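Local coordinates for 4-oxalmesaconate hydratase (Pseudomonas putida, PDB 5CGZ), which catalyses the zinc-dependent hydration of oxalomesaconic acid enol to 4-carboxy-4-hydroxy-2-oxoadipic acid, the third step of gallate degradation, at residues Ser8-Phe14 and Val34-Gly40; Val15-Gly20 and Lys182-Ile186; Glu79-Ile83 and Arg97-Val101; Asp170-Thr176 and Tyr224-Ser230. All coordinates share one frame. Residues are numbered along the deposited sequence.

Contact 1 of 4, residues Ser8-Phe14 and Val34-Gly40. With ZN (zinc ion), chain C.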
loop_
_atom_site.group_PDB
_atom_site.type_symbol
_atom_site.label_atom_id
_atom_site.label_comp_id
_atom_site.label_asym_id
_atom_site.label_seq_id
_atom_site.Cartn_x
_atom_site.Cartn_y
_atom_site.Cartn_z
ATOM N N SER A 8 -4.008 -7.940 -26.078
ATOM C CA SER A 8 -4.043 -6.505 -26.323
ATOM C C SER A 8 -5.492 -5.999 -26.305
ATOM O O SER A 8 -6.329 -6.523 -27.042
ATOM C CB SER A 8 -3.370 -6.229 -27.676
ATOM O OG SER A 8 -3.269 -4.857 -27.966
ATOM N N ALA A 9 -5.815 -5.014 -25.466
ATOM C CA ALA A 9 -7.205 -4.533 -25.402
ATOM C C ALA A 9 -7.649 -3.921 -26.735
ATOM O O ALA A 9 -8.740 -4.193 -27.240
ATOM C CB ALA A 9 -7.378 -3.514 -24.288
ATOM N N HIS A 10 -6.783 -3.082 -27.283
ATOM C CA HIS A 10 -7.019 -2.410 -28.549
ATOM C C HIS A 10 -5.897 -2.820 -29.488
ATOM O O HIS A 10 -4.806 -3.152 -29.031
ATOM C CB HIS A 10 -7.059 -0.899 -28.340
ATOM C CG HIS A 10 -7.910 -0.485 -27.178
ATOM N ND1 HIS A 10 -7.386 0.066 -26.025
ATOM C CD2 HIS A 10 -9.247 -0.574 -26.976
ATOM C CE1 HIS A 10 -8.367 0.318 -25.174
ATOM N NE2 HIS A 10 -9.507 -0.065 -25.726
ATOM N N SER A 11 -6.148 -2.779 -30.789
ATOM C CA SER A 11 -5.207 -3.347 -31.752
ATOM C C SER A 11 -3.806 -2.718 -31.713
ATOM O O SER A 11 -2.832 -3.412 -31.960
ATOM C CB SER A 11 -5.787 -3.256 -33.175
ATOM O OG SER A 11 -6.140 -1.926 -33.522
ATOM N N ALA A 12 -3.684 -1.434 -31.375
ATOM C CA ALA A 12 -2.365 -0.785 -31.393
ATOM C C ALA A 12 -1.502 -1.076 -30.154
ATOM O O ALA A 12 -0.274 -0.937 -30.182
ATOM C CB ALA A 12 -2.523 0.724 -31.559
ATOM N N ASP A 13 -2.140 -1.487 -29.070
ATOM C CA ASP A 13 -1.433 -1.614 -27.806
ATOM C C ASP A 13 -0.240 -2.563 -27.843
ATOM O O ASP A 13 0.797 -2.256 -27.263
ATOM C CB ASP A 13 -2.409 -2.044 -26.716
ATOM C CG ASP A 13 -3.227 -0.880 -26.199
ATOM O OD1 ASP A 13 -4.472 -0.942 -26.249
ATOM O OD2 ASP A 13 -2.605 0.102 -25.739
ATOM N N PHE A 14 -0.361 -3.703 -28.518
ATOM C CA PHE A 14 0.747 -4.649 -28.496
ATOM C C PHE A 14 1.957 -4.062 -29.216
ATOM O O PHE A 14 3.087 -4.455 -28.941
ATOM C CB PHE A 14 0.350 -6.016 -29.102
ATOM C CG PHE A 14 0.233 -6.028 -30.612
ATOM C CD1 PHE A 14 -0.974 -5.730 -31.234
ATOM C CD2 PHE A 14 1.317 -6.385 -31.403
ATOM C CE1 PHE A 14 -1.090 -5.761 -32.628
ATOM C CE2 PHE A 14 1.214 -6.418 -32.799
ATOM C CZ PHE A 14 0.008 -6.104 -33.413
ATOM N N VAL A 34 -0.684 -12.974 -30.927
ATOM C CA VAL A 34 -1.337 -11.798 -30.372
ATOM C C VAL A 34 -2.853 -11.894 -30.531
ATOM O O VAL A 34 -3.357 -12.141 -31.633
ATOM C CB VAL A 34 -0.834 -10.510 -31.053
ATOM C CG1 VAL A 34 -1.579 -9.278 -30.535
ATOM C CG2 VAL A 34 0.657 -10.354 -30.835
ATOM N N VAL A 35 -3.574 -11.720 -29.428
ATOM C CA VAL A 35 -5.014 -11.501 -29.490
ATOM C C VAL A 35 -5.313 -10.016 -29.264
ATOM O O VAL A 35 -4.964 -9.466 -28.216
ATOM C CB VAL A 35 -5.785 -12.318 -28.439
ATOM C CG1 VAL A 35 -7.258 -11.916 -28.440
ATOM C CG2 VAL A 35 -5.636 -13.810 -28.684
ATOM N N CYS A 36 -5.945 -9.378 -30.248
ATOM C CA CYS A 36 -6.480 -8.026 -30.092
ATOM C C CYS A 36 -7.970 -8.106 -29.810
ATOM O O CYS A 36 -8.747 -8.482 -30.687
ATOM C CB CYS A 36 -6.241 -7.187 -31.342
ATOM S SG CYS A 36 -4.517 -6.966 -31.781
ATOM N N LEU A 37 -8.376 -7.752 -28.597
ATOM C CA LEU A 37 -9.770 -7.929 -28.208
ATOM C C LEU A 37 -10.681 -6.986 -28.994
ATOM O O LEU A 37 -11.817 -7.337 -29.323
ATOM C CB LEU A 37 -9.943 -7.719 -26.699
ATOM C CG LEU A 37 -9.219 -8.738 -25.806
ATOM C CD1 LEU A 37 -9.269 -8.318 -24.339
ATOM C CD2 LEU A 37 -9.799 -10.135 -25.983
ATOM N N SER A 38 -10.173 -5.795 -29.296
ATOM C CA SER A 38 -10.915 -4.815 -30.086
ATOM C C SER A 38 -9.927 -4.063 -30.961
ATOM O O SER A 38 -8.734 -4.339 -30.912
ATOM C CB SER A 38 -11.690 -3.846 -29.184
ATOM O OG SER A 38 -10.820 -2.867 -28.635
ATOM N N PHE A 39 -10.406 -3.111 -31.752
ATOM C CA PHE A 39 -9.513 -2.357 -32.625
ATOM C C PHE A 39 -9.201 -0.960 -32.093
ATOM O O PHE A 39 -8.457 -0.210 -32.731
ATOM C CB PHE A 39 -10.118 -2.232 -34.030
ATOM C CG PHE A 39 -10.290 -3.550 -34.744
ATOM C CD1 PHE A 39 -9.237 -4.117 -35.449
ATOM C CD2 PHE A 39 -11.509 -4.207 -34.725
ATOM C CE1 PHE A 39 -9.393 -5.321 -36.113
ATOM C CE2 PHE A 39 -11.679 -5.415 -35.387
ATOM C CZ PHE A 39 -10.624 -5.972 -36.085
ATOM N N GLY A 40 -9.773 -0.603 -30.942
ATOM C CA GLY A 40 -9.662 0.764 -30.438
ATOM C C GLY A 40 -10.375 1.722 -31.380
ATOM O O GLY A 40 -10.015 2.899 -31.500
HETATM ZN ZN ZN C . -5.463 0.657 -25.579
HETATM O O HOH W 1 -5.862 0.667 -31.340
HETATM O O HOH W 2 -4.034 2.678 -25.866
#
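The first beta-alpha-beta unit of the Rossmann-like PIG-L/MshB fold meets itself here: the loop leaving strand 3-8 and entering helix 13-27 lies against the C-terminal end of the parallel neighbour, strand 31-36. Parallel sheet pairing comes first. Ser8 N donates to Val35 O (2.8 Å) and Leu37 N to Ser8 O (2.8 Å), so Ser8 sits opposite Cys36. Further on, side-chain hydroxyls join in. Ser38 OG donates to Ala9 O (2.8 Å) and Ser11 OG to Phe39 O (3.0 Å), small hydroxyls being well suited to holding buried loop carbonyls. Water 1 adds a bridge, accepting from Ala12 N and donating to Phe39 O. Gly40, at positive phi, brings its CA to 3.7 Å from His10 CB; a side chain here would crowd that histidine. Apolar packing involves Phe14, one ring face of which receives Val34 CG1 in a CH-pi contact, 3.9 Å from the ring centroid, while Cys36 SG makes an oblique sulfur-aromatic contact with the same ring. The loop so held presents the metal ligands. His10, whose NE2 is hydrogen-bonded to Asp122, and Asp13 bind the zinc together with Glu44, His123 and water 2: His10 ND1 lies 2.1 Å and Asp13 OD1 2.0 Å from ZN.

Contact 2 of 4, residues Val15-Gly20 and Lys182-Ile186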
loop_
_atom_site.group_PDB
_atom_site.type_symbol
_atom_site.label_atom_id
_atom_site.label_comp_id
_atom_site.label_asym_id
_atom_site.label_seq_id
_atom_site.Cartn_x
_atom_site.Cartn_y
_atom_site.Cartn_z
ATOM N N VAL A 15 1.730 -3.106 -30.113
ATOM C CA VAL A 15 2.843 -2.500 -30.840
ATOM C C VAL A 15 3.618 -1.536 -29.933
ATOM O O VAL A 15 4.828 -1.662 -29.799
ATOM C CB VAL A 15 2.365 -1.761 -32.122
ATOM C CG1 VAL A 15 3.535 -1.061 -32.812
ATOM C CG2 VAL A 15 1.701 -2.744 -33.080
ATOM N N TRP A 16 2.925 -0.599 -29.290
ATOM C CA TRP A 16 3.600 0.344 -28.390
ATOM C C TRP A 16 4.292 -0.351 -27.224
ATOM O O TRP A 16 5.407 0.016 -26.842
ATOM C CB TRP A 16 2.624 1.367 -27.801
ATOM C CG TRP A 16 1.714 2.080 -28.758
ATOM C CD1 TRP A 16 0.347 2.069 -28.746
ATOM C CD2 TRP A 16 2.099 2.944 -29.836
ATOM N NE1 TRP A 16 -0.141 2.863 -29.759
ATOM C CE2 TRP A 16 0.911 3.408 -30.443
ATOM C CE3 TRP A 16 3.330 3.371 -30.347
ATOM C CZ2 TRP A 16 0.919 4.272 -31.540
ATOM C CZ3 TRP A 16 3.337 4.231 -31.434
ATOM C CH2 TRP A 16 2.139 4.669 -32.020
ATOM N N ARG A 17 3.622 -1.349 -26.657
ATOM C CA ARG A 17 3.960 -1.850 -25.319
ATOM C C ARG A 17 4.657 -3.201 -25.303
ATOM O O ARG A 17 5.264 -3.562 -24.297
ATOM C CB ARG A 17 2.684 -1.944 -24.463
ATOM C CG ARG A 17 1.867 -0.681 -24.522
ATOM C CD ARG A 17 0.660 -0.637 -23.590
ATOM N NE ARG A 17 -0.184 0.435 -24.106
ATOM C CZ ARG A 17 0.110 1.725 -23.985
ATOM N NH1 ARG A 17 1.190 2.104 -23.303
ATOM N NH2 ARG A 17 -0.682 2.632 -24.529
ATOM N N ALA A 18 4.561 -3.953 -26.399
ATOM C CA ALA A 18 5.076 -5.324 -26.423
ATOM C C ALA A 18 5.877 -5.661 -27.683
ATOM O O ALA A 18 6.319 -6.801 -27.842
ATOM C CB ALA A 18 3.917 -6.313 -26.276
ATOM N N GLY A 19 6.045 -4.688 -28.580
ATOM C CA GLY A 19 6.713 -4.934 -29.848
ATOM C C GLY A 19 8.095 -5.545 -29.672
ATOM O O GLY A 19 8.445 -6.525 -30.338
ATOM N N GLY A 20 8.878 -4.977 -28.761
ATOM C CA GLY A 20 10.201 -5.505 -28.466
ATOM C C GLY A 20 10.151 -6.938 -27.967
ATOM O O GLY A 20 10.874 -7.798 -28.462
ATOM N N LYS A 182 10.969 -3.158 -33.689
ATOM C CA LYS A 182 9.894 -2.525 -32.932
ATOM C C LYS A 182 9.553 -1.172 -33.544
ATOM O O LYS A 182 8.381 -0.815 -33.680
ATOM C CB LYS A 182 10.239 -2.341 -31.448
ATOM C CG LYS A 182 9.141 -1.556 -30.710
ATOM C CD LYS A 182 9.301 -1.528 -29.193
ATOM C CE LYS A 182 8.021 -0.965 -28.553
ATOM N NZ LYS A 182 8.027 -1.034 -27.057
ATOM N N TYR A 183 10.577 -0.422 -33.923
ATOM C CA TYR A 183 10.337 0.909 -34.468
ATOM C C TYR A 183 9.672 0.857 -35.849
ATOM O O TYR A 183 8.827 1.697 -36.175
ATOM C CB TYR A 183 11.639 1.710 -34.548
ATOM C CG TYR A 183 11.378 3.142 -34.946
ATOM C CD1 TYR A 183 10.690 4.001 -34.093
ATOM C CD2 TYR A 183 11.780 3.627 -36.188
ATOM C CE1 TYR A 183 10.427 5.312 -34.454
ATOM C CE2 TYR A 183 11.518 4.941 -36.561
ATOM C CZ TYR A 183 10.839 5.772 -35.690
ATOM O OH TYR A 183 10.578 7.067 -36.050
ATOM N N ALA A 184 10.051 -0.123 -36.664
ATOM C CA ALA A 184 9.387 -0.307 -37.953
ATOM C C ALA A 184 7.920 -0.670 -37.745
ATOM O O ALA A 184 7.047 -0.195 -38.470
ATOM C CB ALA A 184 10.095 -1.375 -38.781
ATOM N N ALA A 185 7.639 -1.500 -36.744
ATOM C CA ALA A 185 6.247 -1.820 -36.425
ATOM C C ALA A 185 5.515 -0.564 -35.948
ATOM O O ALA A 185 4.364 -0.317 -36.310
ATOM C CB ALA A 185 6.173 -2.915 -35.369
ATOM N N ILE A 186 6.194 0.227 -35.125
ATOM C CA ILE A 186 5.633 1.479 -34.629
ATOM C C ILE A 186 5.221 2.398 -35.785
ATOM O O ILE A 186 4.174 3.052 -35.739
ATOM C CB ILE A 186 6.645 2.190 -33.694
ATOM C CG1 ILE A 186 6.486 1.665 -32.262
ATOM C CG2 ILE A 186 6.469 3.700 -33.720
ATOM C CD1 ILE A 186 7.465 2.281 -31.289
#
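This is a nearly antiparallel helix-helix packing inside the protein, joining helix 13-27 of the N-terminal Rossmann-like beta-alpha-beta unit to helix 179-186, far along the chain. The axes of the short segments approach to 9.2 Å at 154°. Gly19 permits a close local approach: its CA lies 5.0 Å from Lys182 CA, and a beta carbon on Gly19 would crowd the Lys182 side chain. That lysine, extended with all four chi angles trans, runs across the neighbouring helix, its methylenes covering backbone; Lys182 CD is 3.5 Å from Gly20 N. A long aliphatic chain with a charged tip suits this buried course because the tip finds partners at its end, a salt bridge to Glu226 and a helix carbonyl. Toward the other end the contact is apolar. Val15 CG1 lies 4.1 Å from both Ala185 CB and Ile186 CG1, and Ile186 CG2 approaches Trp16 CZ3 at 3.9 Å. Helix 56-74 packs on Val15 and Ala185, while helix 193-212 covers Trp16 and Ile186. Arg17 starts away from this interface, and its guanidinium binds Asp13 of the zinc site and Tyr199. The carbonyl that receives the lysine belongs to Trp16: Lys182 NZ donates to Trp16 O at 2.8 Å.

Contact 3 of 4, residues Glu79-Ile83 and Arg97-Val101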
loop_
_atom_site.group_PDB
_atom_site.type_symbol
_atom_site.label_atom_id
_atom_site.label_comp_id
_atom_site.label_asym_id
_atom_site.label_seq_id
_atom_site.Cartn_x
_atom_site.Cartn_y
_atom_site.Cartn_z
ATOM N N GLU A 79 -4.816 -12.394 -34.076
ATOM C CA GLU A 79 -6.236 -12.584 -34.345
ATOM C C GLU A 79 -7.031 -11.486 -33.659
ATOM O O GLU A 79 -6.542 -10.848 -32.719
ATOM C CB GLU A 79 -6.710 -13.971 -33.895
ATOM C CG GLU A 79 -6.815 -14.154 -32.399
ATOM C CD GLU A 79 -7.212 -15.571 -32.017
ATOM O OE1 GLU A 79 -6.332 -16.349 -31.579
ATOM O OE2 GLU A 79 -8.405 -15.910 -32.148
ATOM N N PHE A 80 -8.256 -11.273 -34.132
ATOM C CA PHE A 80 -9.076 -10.151 -33.691
ATOM C C PHE A 80 -10.434 -10.613 -33.164
ATOM O O PHE A 80 -11.246 -11.116 -33.931
ATOM C CB PHE A 80 -9.254 -9.168 -34.855
ATOM C CG PHE A 80 -7.953 -8.711 -35.450
ATOM C CD1 PHE A 80 -7.258 -7.644 -34.894
ATOM C CD2 PHE A 80 -7.411 -9.360 -36.549
ATOM C CE1 PHE A 80 -6.053 -7.226 -35.430
ATOM C CE2 PHE A 80 -6.206 -8.944 -37.090
ATOM C CZ PHE A 80 -5.525 -7.875 -36.529
ATOM N N PHE A 81 -10.684 -10.459 -31.864
ATOM C CA PHE A 81 -11.968 -10.879 -31.310
ATOM C C PHE A 81 -13.081 -9.911 -31.694
ATOM O O PHE A 81 -14.252 -10.283 -31.681
ATOM C CB PHE A 81 -11.923 -10.996 -29.780
ATOM C CG PHE A 81 -11.338 -12.283 -29.275
ATOM C CD1 PHE A 81 -10.551 -13.080 -30.092
ATOM C CD2 PHE A 81 -11.582 -12.696 -27.971
ATOM C CE1 PHE A 81 -10.009 -14.266 -29.613
ATOM C CE2 PHE A 81 -11.047 -13.875 -27.488
ATOM C CZ PHE A 81 -10.253 -14.662 -28.310
ATOM N N ASP A 82 -12.715 -8.666 -31.991
ATOM C CA ASP A 82 -13.681 -7.633 -32.365
ATOM C C ASP A 82 -14.874 -7.512 -31.409
ATOM O O ASP A 82 -16.028 -7.593 -31.845
ATOM C CB ASP A 82 -14.191 -7.900 -33.789
ATOM C CG ASP A 82 -15.002 -6.735 -34.356
ATOM O OD1 ASP A 82 -14.801 -5.578 -33.926
ATOM O OD2 ASP A 82 -15.852 -6.978 -35.234
ATOM N N ILE A 83 -14.621 -7.299 -30.116
ATOM C CA ILE A 83 -15.731 -7.193 -29.168
ATOM C C ILE A 83 -16.118 -5.747 -28.842
ATOM O O ILE A 83 -17.060 -5.518 -28.081
ATOM C CB ILE A 83 -15.434 -7.927 -27.837
ATOM C CG1 ILE A 83 -14.262 -7.264 -27.095
ATOM C CG2 ILE A 83 -15.179 -9.423 -28.087
ATOM C CD1 ILE A 83 -13.961 -7.908 -25.728
ATOM N N ARG A 97 -13.703 -18.184 -25.296
ATOM C CA ARG A 97 -12.963 -17.907 -26.532
ATOM C C ARG A 97 -11.472 -17.781 -26.219
ATOM O O ARG A 97 -10.623 -18.386 -26.868
ATOM C CB ARG A 97 -13.459 -16.613 -27.207
ATOM C CG ARG A 97 -14.608 -16.762 -28.221
ATOM C CD ARG A 97 -14.287 -16.060 -29.569
ATOM N NE ARG A 97 -14.729 -14.666 -29.638
ATOM C CZ ARG A 97 -14.468 -13.828 -30.647
ATOM N NH1 ARG A 97 -14.929 -12.590 -30.595
ATOM N NH2 ARG A 97 -13.749 -14.212 -31.704
ATOM N N LEU A 98 -11.160 -16.968 -25.210
ATOM C CA LEU A 98 -9.767 -16.734 -24.843
ATOM C C LEU A 98 -9.134 -17.979 -24.210
ATOM O O LEU A 98 -7.972 -18.286 -24.471
ATOM C CB LEU A 98 -9.658 -15.530 -23.893
ATOM C CG LEU A 98 -8.243 -14.990 -23.659
ATOM C CD1 LEU A 98 -7.519 -14.764 -24.995
ATOM C CD2 LEU A 98 -8.296 -13.683 -22.858
ATOM N N ALA A 99 -9.888 -18.698 -23.381
ATOM C CA ALA A 99 -9.380 -19.947 -22.813
ATOM C C ALA A 99 -9.017 -20.939 -23.916
ATOM O O ALA A 99 -8.042 -21.686 -23.791
ATOM C CB ALA A 99 -10.394 -20.567 -21.856
ATOM N N ASP A 100 -9.798 -20.949 -24.996
ATOM C CA ASP A 100 -9.494 -21.825 -26.128
ATOM C C ASP A 100 -8.198 -21.401 -26.829
ATOM O O ASP A 100 -7.440 -22.249 -27.295
ATOM C CB ASP A 100 -10.656 -21.845 -27.126
ATOM C CG ASP A 100 -11.914 -22.503 -26.551
ATOM O OD1 ASP A 100 -11.816 -23.231 -25.534
ATOM O OD2 ASP A 100 -13.004 -22.289 -27.123
ATOM N N VAL A 101 -7.940 -20.097 -26.908
ATOM C CA VAL A 101 -6.662 -19.641 -27.451
ATOM C C VAL A 101 -5.520 -20.187 -26.599
ATOM O O VAL A 101 -4.524 -20.682 -27.132
ATOM C CB VAL A 101 -6.586 -18.103 -27.530
ATOM C CG1 VAL A 101 -5.184 -17.649 -27.951
ATOM C CG2 VAL A 101 -7.639 -17.584 -28.511
#
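Arg97, the first residue of the helical segment, makes the main polar contact. In the conformer given here, its NH1 donates to Phe81 O at 2.6 Å, and its guanidinium lies flat over the Phe81 ring, with centres 4.1 Å apart and planes at 15°, a stacked cation-pi pair. Arginine suits this exposed edge, since its flat charged group can cover an aromatic face while an N-H still donates a hydrogen bond to a carbonyl. Next, Leu98 N lies at the ring edge, 3.8 Å from Phe81 CE2, and Leu98 CB is 4.2 Å from the same atom; its side chain also touches helix 122-138. One helical turn after Arg97, Val101 places CG2 3.9 Å from Phe81 CZ and 3.6 Å from Glu79 OE1; the carboxylate of Glu79 has its polar partners in His33 and Arg104. Phe81 thus fills the space between strand end and helix: its large ring spans it, the CA atoms of Phe81 and Arg97 being 8.6 Å apart. The arrangement is strand-to-helix packing at the border of a Rossmann-like alpha/beta fold, helix 92-105 covering the end of edge strand 76-80.

Contact 4 of 4, residues Asp170-Thr176 and Tyr224-Ser230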
loop_
_atom_site.group_PDB
_atom_site.type_symbol
_atom_site.label_atom_id
_atom_site.label_comp_id
_atom_site.label_asym_id
_atom_site.label_seq_id
_atom_site.Cartn_x
_atom_site.Cartn_y
_atom_site.Cartn_z
ATOM N N ASP A 170 9.229 -4.739 -12.394
ATOM C CA ASP A 170 10.145 -5.556 -11.596
ATOM C C ASP A 170 11.043 -6.369 -12.537
ATOM O O ASP A 170 11.938 -7.099 -12.101
ATOM C CB ASP A 170 9.379 -6.480 -10.634
ATOM C CG ASP A 170 8.377 -7.393 -11.355
ATOM O OD1 ASP A 170 8.728 -8.008 -12.379
ATOM O OD2 ASP A 170 7.229 -7.493 -10.902
ATOM N N THR A 171 10.801 -6.221 -13.834
ATOM C CA THR A 171 11.548 -6.967 -14.850
ATOM C C THR A 171 11.838 -6.058 -16.039
ATOM O O THR A 171 10.925 -5.452 -16.585
ATOM C CB THR A 171 10.757 -8.213 -15.324
ATOM O OG1 THR A 171 10.490 -9.065 -14.207
ATOM C CG2 THR A 171 11.533 -9.015 -16.389
ATOM N N PHE A 172 13.109 -5.934 -16.420
ATOM C CA PHE A 172 13.461 -5.233 -17.656
ATOM C C PHE A 172 13.919 -6.219 -18.714
ATOM O O PHE A 172 14.831 -7.025 -18.487
ATOM C CB PHE A 172 14.565 -4.188 -17.433
ATOM C CG PHE A 172 14.106 -2.966 -16.697
ATOM C CD1 PHE A 172 13.188 -2.101 -17.274
ATOM C CD2 PHE A 172 14.604 -2.672 -15.436
ATOM C CE1 PHE A 172 12.756 -0.963 -16.596
ATOM C CE2 PHE A 172 14.188 -1.537 -14.754
ATOM C CZ PHE A 172 13.256 -0.683 -15.334
ATOM N N LEU A 173 13.281 -6.140 -19.873
ATOM C CA LEU A 173 13.649 -6.958 -21.015
ATOM C C LEU A 173 14.528 -6.129 -21.944
ATOM O O LEU A 173 14.093 -5.094 -22.441
ATOM C CB LEU A 173 12.404 -7.451 -21.756
ATOM C CG LEU A 173 12.631 -8.441 -22.899
ATOM C CD1 LEU A 173 13.099 -9.798 -22.347
ATOM C CD2 LEU A 173 11.362 -8.592 -23.747
ATOM N N ASP A 174 15.760 -6.576 -22.162
ATOM C CA ASP A 174 16.672 -5.869 -23.058
ATOM C C ASP A 174 16.271 -6.136 -24.498
ATOM O O ASP A 174 16.446 -7.244 -25.000
ATOM C CB ASP A 174 18.120 -6.305 -22.816
ATOM C CG ASP A 174 19.117 -5.530 -23.666
ATOM O OD1 ASP A 174 18.692 -4.672 -24.473
ATOM O OD2 ASP A 174 20.334 -5.789 -23.532
ATOM N N ILE A 175 15.735 -5.119 -25.163
ATOM C CA ILE A 175 15.273 -5.283 -26.535
ATOM C C ILE A 175 16.177 -4.550 -27.523
ATOM O O ILE A 175 15.790 -4.293 -28.663
ATOM C CB ILE A 175 13.819 -4.774 -26.720
ATOM C CG1 ILE A 175 13.738 -3.269 -26.447
ATOM C CG2 ILE A 175 12.848 -5.565 -25.838
ATOM C CD1 ILE A 175 12.450 -2.636 -26.991
ATOM N N THR A 176 17.380 -4.209 -27.079
ATOM C CA THR A 176 18.329 -3.491 -27.920
ATOM C C THR A 176 18.525 -4.172 -29.291
ATOM O O THR A 176 18.573 -3.505 -30.324
ATOM C CB THR A 176 19.688 -3.364 -27.221
ATOM O OG1 THR A 176 19.535 -2.610 -26.003
ATOM C CG2 THR A 176 20.692 -2.672 -28.142
ATOM N N TYR A 224 17.952 -0.021 -25.363
ATOM C CA TYR A 224 16.495 -0.035 -25.413
ATOM C C TYR A 224 15.966 -1.165 -24.539
ATOM O O TYR A 224 16.455 -2.297 -24.634
ATOM C CB TYR A 224 15.995 -0.223 -26.856
ATOM C CG TYR A 224 16.453 0.848 -27.829
ATOM C CD1 TYR A 224 15.734 2.031 -27.978
ATOM C CD2 TYR A 224 17.594 0.671 -28.598
ATOM C CE1 TYR A 224 16.139 3.011 -28.865
ATOM C CE2 TYR A 224 18.016 1.650 -29.495
ATOM C CZ TYR A 224 17.284 2.814 -29.621
ATOM O OH TYR A 224 17.692 3.780 -30.506
ATOM N N ALA A 225 14.973 -0.879 -23.699
ATOM C CA ALA A 225 14.392 -1.927 -22.856
ATOM C C ALA A 225 12.884 -1.756 -22.729
ATOM O O ALA A 225 12.366 -0.655 -22.912
ATOM C CB ALA A 225 15.052 -1.932 -21.465
ATOM N N GLU A 226 12.185 -2.853 -22.440
ATOM C CA GLU A 226 10.779 -2.793 -22.053
ATOM C C GLU A 226 10.652 -3.205 -20.583
ATOM O O GLU A 226 11.305 -4.155 -20.136
ATOM C CB GLU A 226 9.918 -3.692 -22.955
ATOM C CG GLU A 226 9.697 -3.091 -24.341
ATOM C CD GLU A 226 8.974 -4.021 -25.326
ATOM O OE1 GLU A 226 8.736 -5.210 -25.006
ATOM O OE2 GLU A 226 8.653 -3.545 -26.437
ATOM N N GLY A 227 9.851 -2.463 -19.828
ATOM C CA GLY A 227 9.613 -2.780 -18.427
ATOM C C GLY A 227 8.349 -3.610 -18.287
ATOM O O GLY A 227 7.356 -3.361 -18.983
ATOM N N LEU A 228 8.395 -4.604 -17.406
ATOM C CA LEU A 228 7.265 -5.501 -17.156
ATOM C C LEU A 228 7.002 -5.621 -15.659
ATOM O O LEU A 228 7.944 -5.624 -14.858
ATOM C CB LEU A 228 7.529 -6.902 -17.721
ATOM C CG LEU A 228 7.620 -7.216 -19.222
ATOM C CD1 LEU A 228 6.357 -6.809 -19.946
ATOM C CD2 LEU A 228 8.840 -6.584 -19.855
ATOM N N GLN A 229 5.735 -5.746 -15.275
ATOM C CA GLN A 229 5.414 -6.096 -13.895
ATOM C C GLN A 229 4.827 -7.500 -13.833
ATOM O O GLN A 229 3.787 -7.776 -14.422
ATOM C CB GLN A 229 4.441 -5.092 -13.263
ATOM C CG GLN A 229 4.155 -5.428 -11.797
ATOM C CD GLN A 229 3.689 -4.232 -10.960
ATOM O OE1 GLN A 229 3.045 -3.317 -11.461
ATOM N NE2 GLN A 229 4.025 -4.248 -9.667
ATOM N N SER A 230 5.501 -8.370 -13.093
ATOM C CA SER A 230 5.122 -9.772 -12.956
ATOM C C SER A 230 3.917 -9.968 -12.075
ATOM O O SER A 230 3.814 -9.360 -11.018
ATOM C CB SER A 230 6.280 -10.579 -12.363
ATOM O OG SER A 230 7.473 -10.307 -13.068
HETATM O O HOH W 3 5.810 -6.971 -8.667
#
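An antiparallel strand pair with a classic beta bulge forms one border of the mixed sheet within the subunit: strand 171-174, outermost within the chain, runs along strand 225-230. Leu173 and Glu226 form a hydrogen-bonded pair, Leu173 N donating to Glu226 O (2.8 Å) and Glu226 N to Leu173 O (2.9 Å). At the bulge Asp170 and Thr171 both face Leu228: Thr171 N reaches Leu228 O at 3.1 Å and Asp170 N the same oxygen, weakly, at 2.9 Å. The Asp170 carboxylate then accepts from Ser230, OD1 from OG at 2.7 Å and OD2 from N at 2.9 Å. At the other end, Asp174 OD1 accepts from Thr176 N (3.0 Å) in an Asx turn, and Tyr224 N donates to Thr176 OG1 (3.1 Å). Gly227, opposite Phe172, lets that ring lie close, Phe172 CD1 3.8 Å from Gly227 CA. On the other face Leu173 CB meets Leu228 CD2 at 4.1 Å, where Leu173 also packs on helix 13-27, and Glu226 salt-bridges Lys182. Strand 171-174 pairs in parallel with a strand of the second subunit, an arrangement typical of intersubunit beta-sheet extension, one sheet running across an interface of the hexamer.

Overall arrangement
Contacts 1, 3 and 4 are set along a single sheet, and contact 2 packs helices beside it. Contact 1 holds zinc ligands; contact 3 adjoins it through strands 31-36 and 76-80, with Val34 O 2.9 Å from Glu79 N and Leu37 O 2.9 Å from Ile83 N, yet the Ile83 side chain stays about 12 Å from the zinc. Contact 2 continues helix 13-27 directly from contact 1, bringing the Arg17 side chain to about 5 Å from the metal. Contacts 2 and 4 meet at a buried carboxylate: Glu226 OE2 is 2.7 Å from both Lys182 NZ and Gly20 N. Contacts 3 and 4, with centres about 26 Å apart, lie toward opposite edges.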